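Local atomic coordinates of urocanate hydratase (Paenibacillus sp. Soil724D2, PDB entry 7NED), a protein that catalyses the hydration of thiourocanate in bacterial ergothioneine catabolism, using bound NAD+, and binds and probably also hydrates urocanate. Residues Q133-E141 with V379-A387. Numbering follows the deposited sequence.
Sequences QGVIQGTYE and VIANWIRLA. With URO ((2E)-3-(1H-imidazol-4-yl)acrylic acid), chain B.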
loop_
_atom_site.group_PDB
_atom_site.type_symbol
_atom_site.label_atom_id
_atom_site.label_comp_id
_atom_site.label_asym_id
_atom_site.label_seq_id
_atom_site.Cartn_x
_atom_site.Cartn_y
_atom_site.Cartn_z
ATOM N N GLN A 133 -23.982 -13.028 -7.450
ATOM C CA GLN A 133 -24.746 -11.791 -7.452
ATOM C C GLN A 133 -23.837 -10.575 -7.302
ATOM O O GLN A 133 -24.159 -9.477 -7.777
ATOM C CB GLN A 133 -25.778 -11.815 -6.326
ATOM C CG GLN A 133 -26.662 -10.585 -6.410
ATOM C CD GLN A 133 -27.677 -10.473 -5.321
ATOM O OE1 GLN A 133 -28.544 -9.609 -5.398
ATOM N NE2 GLN A 133 -27.585 -11.329 -4.293
ATOM N N GLY A 134 -22.681 -10.744 -6.662
ATOM C CA GLY A 134 -21.854 -9.575 -6.399
ATOM C C GLY A 134 -21.519 -8.801 -7.654
ATOM O O GLY A 134 -21.426 -7.565 -7.621
ATOM N N VAL A 135 -21.372 -9.499 -8.787
ATOM C CA VAL A 135 -20.964 -8.858 -10.024
ATOM C C VAL A 135 -22.124 -8.697 -11.003
ATOM O O VAL A 135 -21.948 -8.089 -12.067
ATOM C CB VAL A 135 -19.800 -9.638 -10.685
ATOM C CG1 VAL A 135 -20.304 -10.936 -11.339
ATOM C CG2 VAL A 135 -19.040 -8.783 -11.693
ATOM N N ILE A 136 -23.310 -9.210 -10.689
ATOM C CA ILE A 136 -24.306 -9.291 -11.760
ATOM C C ILE A 136 -24.824 -7.902 -12.152
ATOM O O ILE A 136 -25.043 -7.637 -13.336
ATOM C CB ILE A 136 -25.446 -10.266 -11.409
ATOM C CG1 ILE A 136 -26.342 -10.460 -12.631
ATOM C CG2 ILE A 136 -26.269 -9.783 -10.246
ATOM C CD1 ILE A 136 -27.483 -11.390 -12.344
ATOM N N GLN A 137 -24.973 -6.968 -11.204
ATOM C CA GLN A 137 -25.496 -5.662 -11.621
ATOM C C GLN A 137 -24.478 -4.897 -12.448
ATOM O O GLN A 137 -24.852 -4.178 -13.379
ATOM C CB GLN A 137 -25.911 -4.777 -10.438
ATOM C CG GLN A 137 -26.558 -3.491 -11.008
ATOM C CD GLN A 137 -27.185 -2.548 -9.968
ATOM O OE1 GLN A 137 -27.125 -2.778 -8.771
ATOM N NE2 GLN A 137 -27.774 -1.457 -10.453
ATOM N N GLY A 138 -23.198 -5.001 -12.099
ATOM C CA GLY A 138 -22.154 -4.386 -12.917
ATOM C C GLY A 138 -22.219 -4.860 -14.358
ATOM O O GLY A 138 -22.205 -4.069 -15.292
ATOM N N THR A 139 -22.317 -6.162 -14.548
ATOM C CA THR A 139 -22.362 -6.697 -15.906
ATOM C C THR A 139 -23.628 -6.250 -16.627
ATOM O O THR A 139 -23.603 -5.891 -17.814
ATOM C CB THR A 139 -22.289 -8.226 -15.830
ATOM O OG1 THR A 139 -21.122 -8.582 -15.050
ATOM C CG2 THR A 139 -22.187 -8.848 -17.224
ATOM N N TYR A 140 -24.749 -6.278 -15.928
ATOM C CA TYR A 140 -25.986 -5.792 -16.513
ATOM C C TYR A 140 -25.858 -4.311 -16.906
ATOM O O TYR A 140 -26.284 -3.907 -18.003
ATOM C CB TYR A 140 -27.112 -6.072 -15.519
ATOM C CG TYR A 140 -28.431 -5.411 -15.822
ATOM C CD1 TYR A 140 -28.783 -4.224 -15.220
ATOM C CD2 TYR A 140 -29.325 -5.990 -16.732
ATOM C CE1 TYR A 140 -30.006 -3.613 -15.505
ATOM C CE2 TYR A 140 -30.532 -5.389 -17.022
ATOM C CZ TYR A 140 -30.872 -4.212 -16.401
ATOM O OH TYR A 140 -32.070 -3.606 -16.678
ATOM N N GLU A 141 -25.227 -3.498 -16.051
ATOM C CA GLU A 141 -25.011 -2.088 -16.392
ATOM C C GLU A 141 -24.052 -1.934 -17.571
ATOM O O GLU A 141 -24.182 -0.994 -18.361
ATOM C CB GLU A 141 -24.461 -1.309 -15.183
ATOM C CG GLU A 141 -25.444 -1.057 -14.001
ATOM C CD GLU A 141 -26.813 -0.483 -14.419
ATOM O OE1 GLU A 141 -27.860 -0.921 -13.833
ATOM O OE2 GLU A 141 -26.831 0.383 -15.332
ATOM N N VAL A 379 -33.224 3.814 -11.912
ATOM C CA VAL A 379 -32.222 2.788 -12.180
ATOM C C VAL A 379 -32.195 1.763 -11.056
ATOM O O VAL A 379 -32.358 0.559 -11.294
ATOM C CB VAL A 379 -30.844 3.426 -12.401
ATOM C CG1 VAL A 379 -29.807 2.354 -12.693
ATOM C CG2 VAL A 379 -30.937 4.386 -13.565
ATOM N N ILE A 380 -31.966 2.216 -9.818
ATOM C CA ILE A 380 -31.953 1.268 -8.712
ATOM C C ILE A 380 -33.308 0.603 -8.555
ATOM O O ILE A 380 -33.385 -0.580 -8.193
ATOM C CB ILE A 380 -31.483 1.911 -7.389
ATOM C CG1 ILE A 380 -31.176 0.790 -6.376
ATOM C CG2 ILE A 380 -32.532 2.841 -6.751
ATOM C CD1 ILE A 380 -30.001 -0.130 -6.765
ATOM N N ALA A 381 -34.397 1.339 -8.814
ATOM C CA ALA A 381 -35.736 0.745 -8.686
ATOM C C ALA A 381 -35.927 -0.400 -9.670
ATOM O O ALA A 381 -36.406 -1.478 -9.303
ATOM C CB ALA A 381 -36.813 1.813 -8.895
ATOM N N ASN A 382 -35.552 -0.180 -10.927
ATOM C CA ASN A 382 -35.539 -1.257 -11.913
ATOM C C ASN A 382 -34.674 -2.421 -11.447
ATOM O O ASN A 382 -35.095 -3.580 -11.510
ATOM C CB ASN A 382 -35.033 -0.723 -13.259
ATOM C CG ASN A 382 -34.788 -1.835 -14.295
ATOM O OD1 ASN A 382 -33.623 -2.097 -14.703
ATOM N ND2 ASN A 382 -35.863 -2.512 -14.706
ATOM N N TRP A 383 -33.445 -2.134 -10.983
ATOM C CA TRP A 383 -32.534 -3.220 -10.634
ATOM C C TRP A 383 -33.100 -4.069 -9.494
ATOM O O TRP A 383 -33.081 -5.305 -9.547
ATOM C CB TRP A 383 -31.138 -2.661 -10.253
ATOM C CG TRP A 383 -30.386 -3.790 -9.720
ATOM C CD1 TRP A 383 -30.035 -4.008 -8.411
ATOM C CD2 TRP A 383 -29.965 -4.934 -10.447
ATOM N NE1 TRP A 383 -29.395 -5.226 -8.288
ATOM C CE2 TRP A 383 -29.347 -5.814 -9.529
ATOM C CE3 TRP A 383 -30.057 -5.314 -11.795
ATOM C CZ2 TRP A 383 -28.815 -7.032 -9.914
ATOM C CZ3 TRP A 383 -29.516 -6.522 -12.176
ATOM C CH2 TRP A 383 -28.916 -7.376 -11.240
ATOM N N ILE A 384 -33.607 -3.427 -8.444
ATOM C CA ILE A 384 -34.092 -4.171 -7.279
ATOM C C ILE A 384 -35.282 -5.046 -7.666
ATOM O O ILE A 384 -35.369 -6.223 -7.274
ATOM C CB ILE A 384 -34.416 -3.190 -6.132
ATOM C CG1 ILE A 384 -33.088 -2.589 -5.590
ATOM C CG2 ILE A 384 -35.221 -3.849 -5.012
ATOM C CD1 ILE A 384 -32.078 -3.667 -5.010
ATOM N N ARG A 385 -36.193 -4.515 -8.479
ATOM C CA ARG A 385 -37.307 -5.349 -8.942
ATOM C C ARG A 385 -36.789 -6.586 -9.655
ATOM O O ARG A 385 -37.222 -7.714 -9.377
ATOM C CB ARG A 385 -38.232 -4.552 -9.864
ATOM C CG ARG A 385 -39.030 -3.520 -9.094
ATOM C CD ARG A 385 -40.164 -2.875 -9.920
ATOM N NE ARG A 385 -40.867 -2.008 -8.983
ATOM C CZ ARG A 385 -40.649 -0.700 -8.891
ATOM N NH1 ARG A 385 -39.798 -0.128 -9.732
ATOM N NH2 ARG A 385 -41.304 0.034 -7.993
ATOM N N LEU A 386 -35.826 -6.392 -10.548
ATOM C CA LEU A 386 -35.286 -7.504 -11.308
ATOM C C LEU A 386 -34.581 -8.496 -10.398
ATOM O O LEU A 386 -34.762 -9.718 -10.531
ATOM C CB LEU A 386 -34.338 -6.984 -12.387
ATOM C CG LEU A 386 -34.945 -6.248 -13.590
ATOM C CD1 LEU A 386 -33.796 -5.770 -14.459
ATOM C CD2 LEU A 386 -35.934 -7.094 -14.379
ATOM N N ALA A 387 -33.743 -7.990 -9.480
ATOM C CA ALA A 387 -32.958 -8.882 -8.637
ATOM C C ALA A 387 -33.855 -9.672 -7.697
ATOM O O ALA A 387 -33.668 -10.880 -7.514
ATOM C CB ALA A 387 -31.907 -8.084 -7.849
HETATM O OAA URO B . -17.987 -9.041 -6.489
HETATM C CAI URO B . -16.995 -9.694 -5.952
HETATM O OAB URO B . -17.074 -10.248 -4.929
HETATM C CAC URO B . -15.692 -9.718 -6.636
HETATM C CAD URO B . -15.542 -9.090 -7.773
HETATM C CAJ URO B . -14.230 -9.225 -8.286
HETATM C CAF URO B . -13.793 -8.969 -9.551
HETATM N NAH URO B . -12.501 -9.392 -9.716
HETATM C CAE URO B . -12.161 -9.892 -8.550
HETATM N NAG URO B . -13.170 -9.817 -7.653
#
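The indole of Trp-383 reaches from helix 378-390 onto helix 133-150, a wide flat group suited to bridging segments 133-141 and 379-387, whose axes come no nearer than 11.8 Å. Gln-137 lies across one face: CB sits over the six-membered ring, 3.8 Å from its centroid, and, with CG anti to the backbone N (chi1 -175°) and the chain extended, the amide stacks on the pyrrole part, its plane 14° from that of the indole. Ala-387, a turn further along the same helix, lays its small CB against the opposite face, toward the rim, while the branched Ile-136 brings CG2 to the ring edge at CH2, 3.7 Å away. Tyr-140 suits its place twice over: its ring meets the indole obliquely, and its OH reaches on to donate a 2.9 Å hydrogen bond to a lone pair of Asn-382 OD1, beside Leu-386 CD1. Backbone of the same chain pairs the buried polar ends: Trp-383 NE1 donates to Ile-400 O, Gln-137 OE1 accepts from Trp-402 N. With the indole cut back to an alanine, the Gln-137 amide would probably lose its stacking surface and Ile-400 O its donor. Polar atoms are thus paired inside a buried joint between Rossmann-like and C-terminal regions, behind Gly-134 of the urocanate pocket.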